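PDB 3S40: diacylglycerol kinase from Bacillus anthracis, which probably catalyses the ATP-dependent phosphorylation of diacylglycerol to phosphatidic acid. Local coordinates for residues D23-T26 against N27-I31; Q58-A61 against S62-D65; T75-E78 against C79-L83. All coordinates share one frame; numbering follows the deposited sequence.

Interaction 1. Residues D23-T26 against N27-I31; sequences DLHT and NLTKI
Thr29 leans back on His25 in the first turns of helix 24-38, the helix of the beta-alpha-beta unit that runs from strand 11-15 to strand 42-46 in the kinase catalytic domain. Asp23 is the N-cap: its carbonyl O takes a nearly straight bond from Asn27 N at 2.9 Å, and its carboxylate turns back over the first turn. There Asp23 OD1 receives the hydroxyl of Thr26 OG1 at 2.9 Å, on the syn side and 26° out of the carboxylate plane, while OD2 takes weak bonds from the backbone N atoms of His25 and Thr26.

Followed outward, Thr29 begins with CB 3.4 Å from Thr26 O. With chi1 at -66°, its OG1 swings beside its own backbone N and back along the helix, donating to His25 O at 3.0 Å. This carbonyl is gripped twice, since Thr29 N also donates to it, and the two donors arrive from opposite faces of its plane. The CD2 corner of the His25 ring stands 3.8 Å from the same Thr29 OG1.

On the neighbouring flank the extended Lys30 chain runs alongside Thr26, and its CG passes over Thr26 O before CE reaches the CG2 methyl. Asn27 and Ile31, the buried members, are turned inward against Phe70 of strand 66-71 and Ile113 of helix 113-120. Leu24 and Leu28 lie side by side, pointing the same way, and meet through Leu24 CD1 and Leu28 CD2 at 3.6 Å.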
loop_
_atom_site.group_PDB
_atom_site.type_symbol
_atom_site.label_atom_id
_atom_site.label_comp_id
_atom_site.label_asym_id
_atom_site.label_seq_id
_atom_site.Cartn_x
_atom_site.Cartn_y
_atom_site.Cartn_z
ATOM N N ASP A 23 -24.405 1.599 -5.898
ATOM C CA ASP A 23 -24.487 2.952 -6.412
ATOM C C ASP A 23 -24.106 4.003 -5.370
ATOM O O ASP A 23 -24.045 3.718 -4.169
ATOM C CB ASP A 23 -25.903 3.226 -6.933
ATOM C CG ASP A 23 -26.943 3.218 -5.831
ATOM O OD1 ASP A 23 -27.254 2.124 -5.315
ATOM O OD2 ASP A 23 -27.453 4.302 -5.483
ATOM N N LEU A 24 -23.875 5.220 -5.847
ATOM C CA LEU A 24 -23.448 6.329 -4.999
ATOM C C LEU A 24 -24.331 6.515 -3.775
ATOM O O LEU A 24 -23.838 6.603 -2.659
ATOM C CB LEU A 24 -23.404 7.625 -5.807
ATOM C CG LEU A 24 -22.871 8.851 -5.057
ATOM C CD1 LEU A 24 -21.507 8.526 -4.468
ATOM C CD2 LEU A 24 -22.813 10.081 -5.963
ATOM N N HIS A 25 -25.643 6.537 -3.984
ATOM C CA HIS A 25 -26.570 6.881 -2.921
ATOM C C HIS A 25 -26.532 5.794 -1.860
ATOM O O HIS A 25 -26.481 6.070 -0.655
ATOM C CB HIS A 25 -27.990 7.046 -3.480
ATOM C CG HIS A 25 -28.924 7.787 -2.569
ATOM N ND1 HIS A 25 -29.514 8.983 -2.922
ATOM C CD2 HIS A 25 -29.374 7.498 -1.323
ATOM C CE1 HIS A 25 -30.284 9.401 -1.929
ATOM N NE2 HIS A 25 -30.215 8.520 -0.949
ATOM N N THR A 26 -26.532 4.549 -2.310
ATOM C CA THR A 26 -26.524 3.438 -1.385
ATOM C C THR A 26 -25.224 3.406 -0.587
ATOM O O THR A 26 -25.237 3.202 0.628
ATOM C CB THR A 26 -26.734 2.100 -2.109
ATOM O OG1 THR A 26 -28.085 2.029 -2.578
ATOM C CG2 THR A 26 -26.498 0.955 -1.162
ATOM N N ASN A 27 -24.106 3.612 -1.271
ATOM C CA ASN A 27 -22.816 3.673 -0.592
ATOM C C ASN A 27 -22.746 4.792 0.446
ATOM O O ASN A 27 -22.225 4.618 1.545
ATOM C CB ASN A 27 -21.695 3.818 -1.616
ATOM C CG ASN A 27 -21.581 2.599 -2.506
ATOM O OD1 ASN A 27 -22.000 1.502 -2.123
ATOM N ND2 ASN A 27 -21.030 2.778 -3.697
ATOM N N LEU A 28 -23.280 5.951 0.089
ATOM C CA LEU A 28 -23.203 7.091 0.974
ATOM C C LEU A 28 -24.120 6.921 2.192
ATOM O O LEU A 28 -23.848 7.455 3.271
ATOM C CB LEU A 28 -23.513 8.357 0.189
ATOM C CG LEU A 28 -22.360 9.313 -0.110
ATOM C CD1 LEU A 28 -21.034 8.602 -0.178
ATOM C CD2 LEU A 28 -22.627 10.118 -1.390
ATOM N N THR A 29 -25.189 6.150 2.026
ATOM C CA THR A 29 -26.069 5.826 3.148
ATOM C C THR A 29 -25.311 4.952 4.139
ATOM O O THR A 29 -25.542 4.989 5.343
ATOM C CB THR A 29 -27.294 5.042 2.660
ATOM O OG1 THR A 29 -28.082 5.890 1.818
ATOM C CG2 THR A 29 -28.136 4.561 3.842
ATOM N N LYS A 30 -24.398 4.152 3.621
ATOM C CA LYS A 30 -23.638 3.263 4.483
ATOM C C LYS A 30 -22.506 3.984 5.216
ATOM O O LYS A 30 -22.245 3.715 6.387
ATOM C CB LYS A 30 -23.110 2.098 3.670
ATOM C CG LYS A 30 -24.202 1.166 3.202
ATOM C CD LYS A 30 -23.648 0.103 2.264
ATOM C CE LYS A 30 -24.749 -0.815 1.756
ATOM N NZ LYS A 30 -24.199 -1.917 0.901
ATOM N N ILE A 31 -21.840 4.915 4.550
ATOM C CA ILE A 31 -20.626 5.446 5.171
ATOM C C ILE A 31 -20.751 6.812 5.817
ATOM O O ILE A 31 -20.082 7.090 6.793
ATOM C CB ILE A 31 -19.423 5.446 4.200
ATOM C CG1 ILE A 31 -19.528 6.574 3.189
ATOM C CG2 ILE A 31 -19.282 4.086 3.522
ATOM C CD1 ILE A 31 -18.443 6.522 2.112
#

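Interaction 2. Residues Q58-A61 against S62-D65; sequences QEFA and SKVD
The turn at the C-terminal side of helix 52-60, which leads into strand 66-71 of the parallel sheet, is drawn together by Phe60 and Lys63, three residues apart. The carbonyl of Phe60 accepts two backbone donors: Val64 N lies nearly in line with the C=O bond, at 3.0 Å from Phe60 O, whereas Lys63 N comes in from well above the carbonyl plane, 58° out of it, at 2.8 Å. Both bonds end on one oxygen where the chain folds back.

The Lys63 side chain then doubles back over the aromatic ring. A bend at chi3 (-70°) carries its end across one face of Phe60, where CE makes a CH-pi contact and NZ a cation-pi contact, 4.2 Å from the ring centroid and 21° off the normal. CE also rests against Glu59 O. From the fully extended Glu59, OE2 comes within 3.7 Å of Lys63 NZ in a long salt bridge, so the ammonium contacts both a carboxylate and a ring face, and the negative charge would probably help to hold it over the face. His43 meets the same ring with its plane roughly perpendicular.

Val64 is buried, its CG2 lying 3.3 Å from Phe60 O and more loosely against Phe60 CB. Two waters bridge the remaining backbone: one links Gln58 O to Ser62 N, and the other donates to both Ala61 O, at 2.8 Å, and Val64 O, at 2.6 Å.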
loop_
_atom_site.group_PDB
_atom_site.type_symbol
_atom_site.label_atom_id
_atom_site.label_comp_id
_atom_site.label_asym_id
_atom_site.label_seq_id
_atom_site.Cartn_x
_atom_site.Cartn_y
_atom_site.Cartn_z
ATOM N N GLN A 58 -3.587 17.582 -0.990
ATOM C CA GLN A 58 -2.592 18.640 -0.896
ATOM C C GLN A 58 -3.200 19.965 -0.446
ATOM O O GLN A 58 -2.582 20.702 0.300
ATOM C CB GLN A 58 -1.823 18.778 -2.214
ATOM C CG GLN A 58 -0.856 17.599 -2.382
ATOM C CD GLN A 58 -0.127 17.566 -3.705
ATOM O OE1 GLN A 58 -0.507 18.237 -4.662
ATOM N NE2 GLN A 58 0.920 16.760 -3.770
ATOM N N GLU A 59 -4.440 20.233 -0.844
ATOM C CA GLU A 59 -5.068 21.470 -0.417
ATOM C C GLU A 59 -5.494 21.422 1.047
ATOM O O GLU A 59 -5.381 22.412 1.752
ATOM C CB GLU A 59 -6.268 21.796 -1.293
ATOM C CG GLU A 59 -7.101 22.919 -0.749
ATOM C CD GLU A 59 -8.265 23.251 -1.667
ATOM O OE1 GLU A 59 -8.368 22.615 -2.745
ATOM O OE2 GLU A 59 -9.068 24.144 -1.312
ATOM N N PHE A 60 -6.005 20.282 1.503
ATOM C CA PHE A 60 -6.539 20.221 2.867
ATOM C C PHE A 60 -5.571 19.691 3.916
ATOM O O PHE A 60 -5.875 19.708 5.107
ATOM C CB PHE A 60 -7.838 19.421 2.907
ATOM C CG PHE A 60 -8.999 20.165 2.329
ATOM C CD1 PHE A 60 -9.844 20.885 3.142
ATOM C CD2 PHE A 60 -9.226 20.160 0.959
ATOM C CE1 PHE A 60 -10.913 21.568 2.606
ATOM C CE2 PHE A 60 -10.288 20.842 0.413
ATOM C CZ PHE A 60 -11.136 21.553 1.237
ATOM N N ALA A 61 -4.411 19.231 3.462
ATOM C CA ALA A 61 -3.404 18.655 4.364
ATOM C C ALA A 61 -3.091 19.507 5.603
ATOM O O ALA A 61 -2.983 18.978 6.690
ATOM C CB ALA A 61 -2.134 18.301 3.597
ATOM N N SER A 62 -2.971 20.822 5.455
ATOM C CA SER A 62 -2.678 21.669 6.604
ATOM C C SER A 62 -3.943 22.172 7.297
ATOM O O SER A 62 -3.870 22.909 8.275
ATOM C CB SER A 62 -1.816 22.870 6.197
ATOM O OG SER A 62 -2.581 23.809 5.454
ATOM N N LYS A 63 -5.101 21.778 6.799
ATOM C CA LYS A 63 -6.340 22.320 7.343
ATOM C C LYS A 63 -7.173 21.321 8.128
ATOM O O LYS A 63 -8.036 21.729 8.900
ATOM C CB LYS A 63 -7.190 22.948 6.228
ATOM C CG LYS A 63 -6.420 23.929 5.364
ATOM C CD LYS A 63 -7.341 24.756 4.463
ATOM C CE LYS A 63 -7.967 23.925 3.347
ATOM N NZ LYS A 63 -8.680 24.780 2.344
ATOM N N VAL A 64 -6.939 20.023 7.929
ATOM C CA VAL A 64 -7.716 19.011 8.641
ATOM C C VAL A 64 -6.827 18.072 9.431
ATOM O O VAL A 64 -5.627 18.021 9.216
ATOM C CB VAL A 64 -8.611 18.148 7.695
ATOM C CG1 VAL A 64 -9.783 18.981 7.123
ATOM C CG2 VAL A 64 -7.787 17.512 6.570
ATOM N N ASP A 65 -7.440 17.302 10.318
ATOM C CA ASP A 65 -6.720 16.375 11.184
ATOM C C ASP A 65 -6.810 14.952 10.674
ATOM O O ASP A 65 -5.970 14.129 10.999
ATOM C CB ASP A 65 -7.271 16.448 12.611
ATOM C CG ASP A 65 -7.304 17.880 13.131
ATOM O OD1 ASP A 65 -6.212 18.443 13.373
ATOM O OD2 ASP A 65 -8.409 18.450 13.265
HETATM O O HOH W 1 -2.481 22.252 2.996
HETATM O O HOH W 2 -3.314 19.189 9.449
#

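Interaction 3. Residues T75-E78 against C79-L83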
loop_
_atom_site.group_PDB
_atom_site.type_symbol
_atom_site.label_atom_id
_atom_site.label_comp_id
_atom_site.label_asym_id
_atom_site.label_seq_id
_atom_site.Cartn_x
_atom_site.Cartn_y
_atom_site.Cartn_z
ATOM N N THR A 75 -7.299 5.321 -6.172
ATOM C CA THR A 75 -7.629 6.511 -5.386
ATOM C C THR A 75 -6.783 6.625 -4.117
ATOM O O THR A 75 -6.302 7.703 -3.785
ATOM C CB THR A 75 -9.127 6.566 -5.040
ATOM O OG1 THR A 75 -9.896 6.402 -6.239
ATOM C CG2 THR A 75 -9.485 7.918 -4.411
ATOM N N VAL A 76 -6.601 5.505 -3.415
ATOM C CA VAL A 76 -5.753 5.446 -2.225
ATOM C C VAL A 76 -4.335 5.895 -2.574
ATOM O O VAL A 76 -3.718 6.688 -1.864
ATOM C CB VAL A 76 -5.688 3.996 -1.648
ATOM C CG1 VAL A 76 -4.518 3.830 -0.710
ATOM C CG2 VAL A 76 -6.991 3.616 -0.944
ATOM N N PHE A 77 -3.814 5.349 -3.665
ATOM C CA PHE A 77 -2.494 5.698 -4.148
ATOM C C PHE A 77 -2.375 7.188 -4.493
ATOM O O PHE A 77 -1.313 7.789 -4.322
ATOM C CB PHE A 77 -2.154 4.838 -5.368
ATOM C CG PHE A 77 -0.770 5.063 -5.914
ATOM C CD1 PHE A 77 0.352 4.847 -5.122
ATOM C CD2 PHE A 77 -0.587 5.454 -7.235
ATOM C CE1 PHE A 77 1.637 5.034 -5.634
ATOM C CE2 PHE A 77 0.693 5.643 -7.755
ATOM C CZ PHE A 77 1.807 5.433 -6.951
ATOM N N GLU A 78 -3.455 7.784 -5.000
ATOM C CA GLU A 78 -3.435 9.221 -5.239
ATOM C C GLU A 78 -3.209 9.950 -3.936
ATOM O O GLU A 78 -2.490 10.944 -3.893
ATOM C CB GLU A 78 -4.743 9.708 -5.871
ATOM C CG GLU A 78 -4.808 9.520 -7.371
ATOM C CD GLU A 78 -5.885 10.399 -8.000
ATOM O OE1 GLU A 78 -6.155 11.496 -7.457
ATOM O OE2 GLU A 78 -6.459 9.989 -9.028
ATOM N N CYS A 79 -3.847 9.464 -2.876
ATOM C CA CYS A 79 -3.694 10.073 -1.565
ATOM C C CYS A 79 -2.271 9.916 -1.027
ATOM O O CYS A 79 -1.686 10.879 -0.533
ATOM C CB CYS A 79 -4.721 9.499 -0.575
ATOM S SG CYS A 79 -6.437 9.958 -1.001
ATOM N N THR A 80 -1.725 8.705 -1.128
ATOM C CA THR A 80 -0.355 8.422 -0.659
ATOM C C THR A 80 0.614 9.388 -1.284
ATOM O O THR A 80 1.395 10.035 -0.609
ATOM C CB THR A 80 0.133 7.054 -1.137
ATOM O OG1 THR A 80 -0.781 6.043 -0.725
ATOM C CG2 THR A 80 1.538 6.757 -0.584
ATOM N N ASN A 81 0.556 9.448 -2.606
ATOM C CA ASN A 81 1.382 10.368 -3.367
ATOM C C ASN A 81 1.099 11.821 -3.094
ATOM O O ASN A 81 1.995 12.648 -3.158
ATOM C CB ASN A 81 1.246 10.077 -4.850
ATOM C CG ASN A 81 2.223 9.039 -5.297
ATOM O OD1 ASN A 81 3.227 9.358 -5.934
ATOM N ND2 ASN A 81 1.973 7.786 -4.916
ATOM N N GLY A 82 -0.156 12.135 -2.802
ATOM C CA GLY A 82 -0.515 13.489 -2.438
ATOM C C GLY A 82 0.111 13.892 -1.120
ATOM O O GLY A 82 0.691 14.959 -0.999
ATOM N N LEU A 83 0.008 13.027 -0.126
ATOM C CA LEU A 83 0.429 13.390 1.227
ATOM C C LEU A 83 1.909 13.182 1.487
ATOM O O LEU A 83 2.543 13.983 2.183
ATOM C CB LEU A 83 -0.361 12.584 2.249
ATOM C CG LEU A 83 -1.650 13.174 2.827
ATOM C CD1 LEU A 83 -1.983 14.509 2.202
ATOM C CD2 LEU A 83 -2.807 12.192 2.705
#
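Phe77 and Asn81 lie one turn apart on helix 73-83, which joins strand 66-71 to strand 91-96 in a beta-alpha-beta unit of the catalytic domain. Their side chains slant across each other, the amide plane turned roughly 69° from the ring plane, a value as uncertain as the amide nitrogen it depends on. Asn81 CG lies over one ring face, 3.9 Å above the plane and displaced toward the rim. The amide nitrogen is modelled too close to the ring for its exact place to be trusted, and its weak bond to Phe77 O is equally doubtful. At the other end of the amide, Asn81 OD1 accepts a hydrogen bond from Gln136 NE2. Phe77 sends its CG away from its own backbone N (chi1 -177°), which brings the ring alongside the following turn, where it also touches Asp275 and Ser278.

The backbone beneath these groups is regular: Asn81 N donates almost straight to Phe77 O at 3.0 Å, and Thr80 N meets Val76 O at 2.9 Å. Thr80 OG1 is folded back toward that same oxygen, while Cys79 CB lies 3.3 Å from Val76 O.

Other faces of the helix pack on different elements. Val76 turns to Ile94 of strand 91-96, whereas Thr75 and Cys79 reach Val69 of strand 66-71 and, together with Glu78, also meet helix 52-60. Glu78 has an extended chain, whose OE2 accepts from Gly51 N. Its carbonyl has two donors: Thr54 OG1 from the neighbouring helix, and Gly82 N, which lies 2.8 Å from Glu78 O.

In the fold
From the N terminus the three contacts follow in series, each closing a short local turn, and none encloses or crosses another. Interaction 1 starts the helix after strand 11-15, at the periphery of the catalytic domain. Interaction 2 follows helix 52-60 and hands the chain to strand 66-71; interaction 3 lies on the next helix, leading toward strand 91-96. The last two touch: Gln58 NE2 makes a weak hydrogen bond to Gly82 O, and Ala61 packs on Leu83, joining the ends of adjacent helices. Interaction 1 stands apart, its nearest atoms about 11 Å from interaction 3 and about 16 Å from interaction 2, with strand 66-71 meeting the helices of interactions 1 and 3.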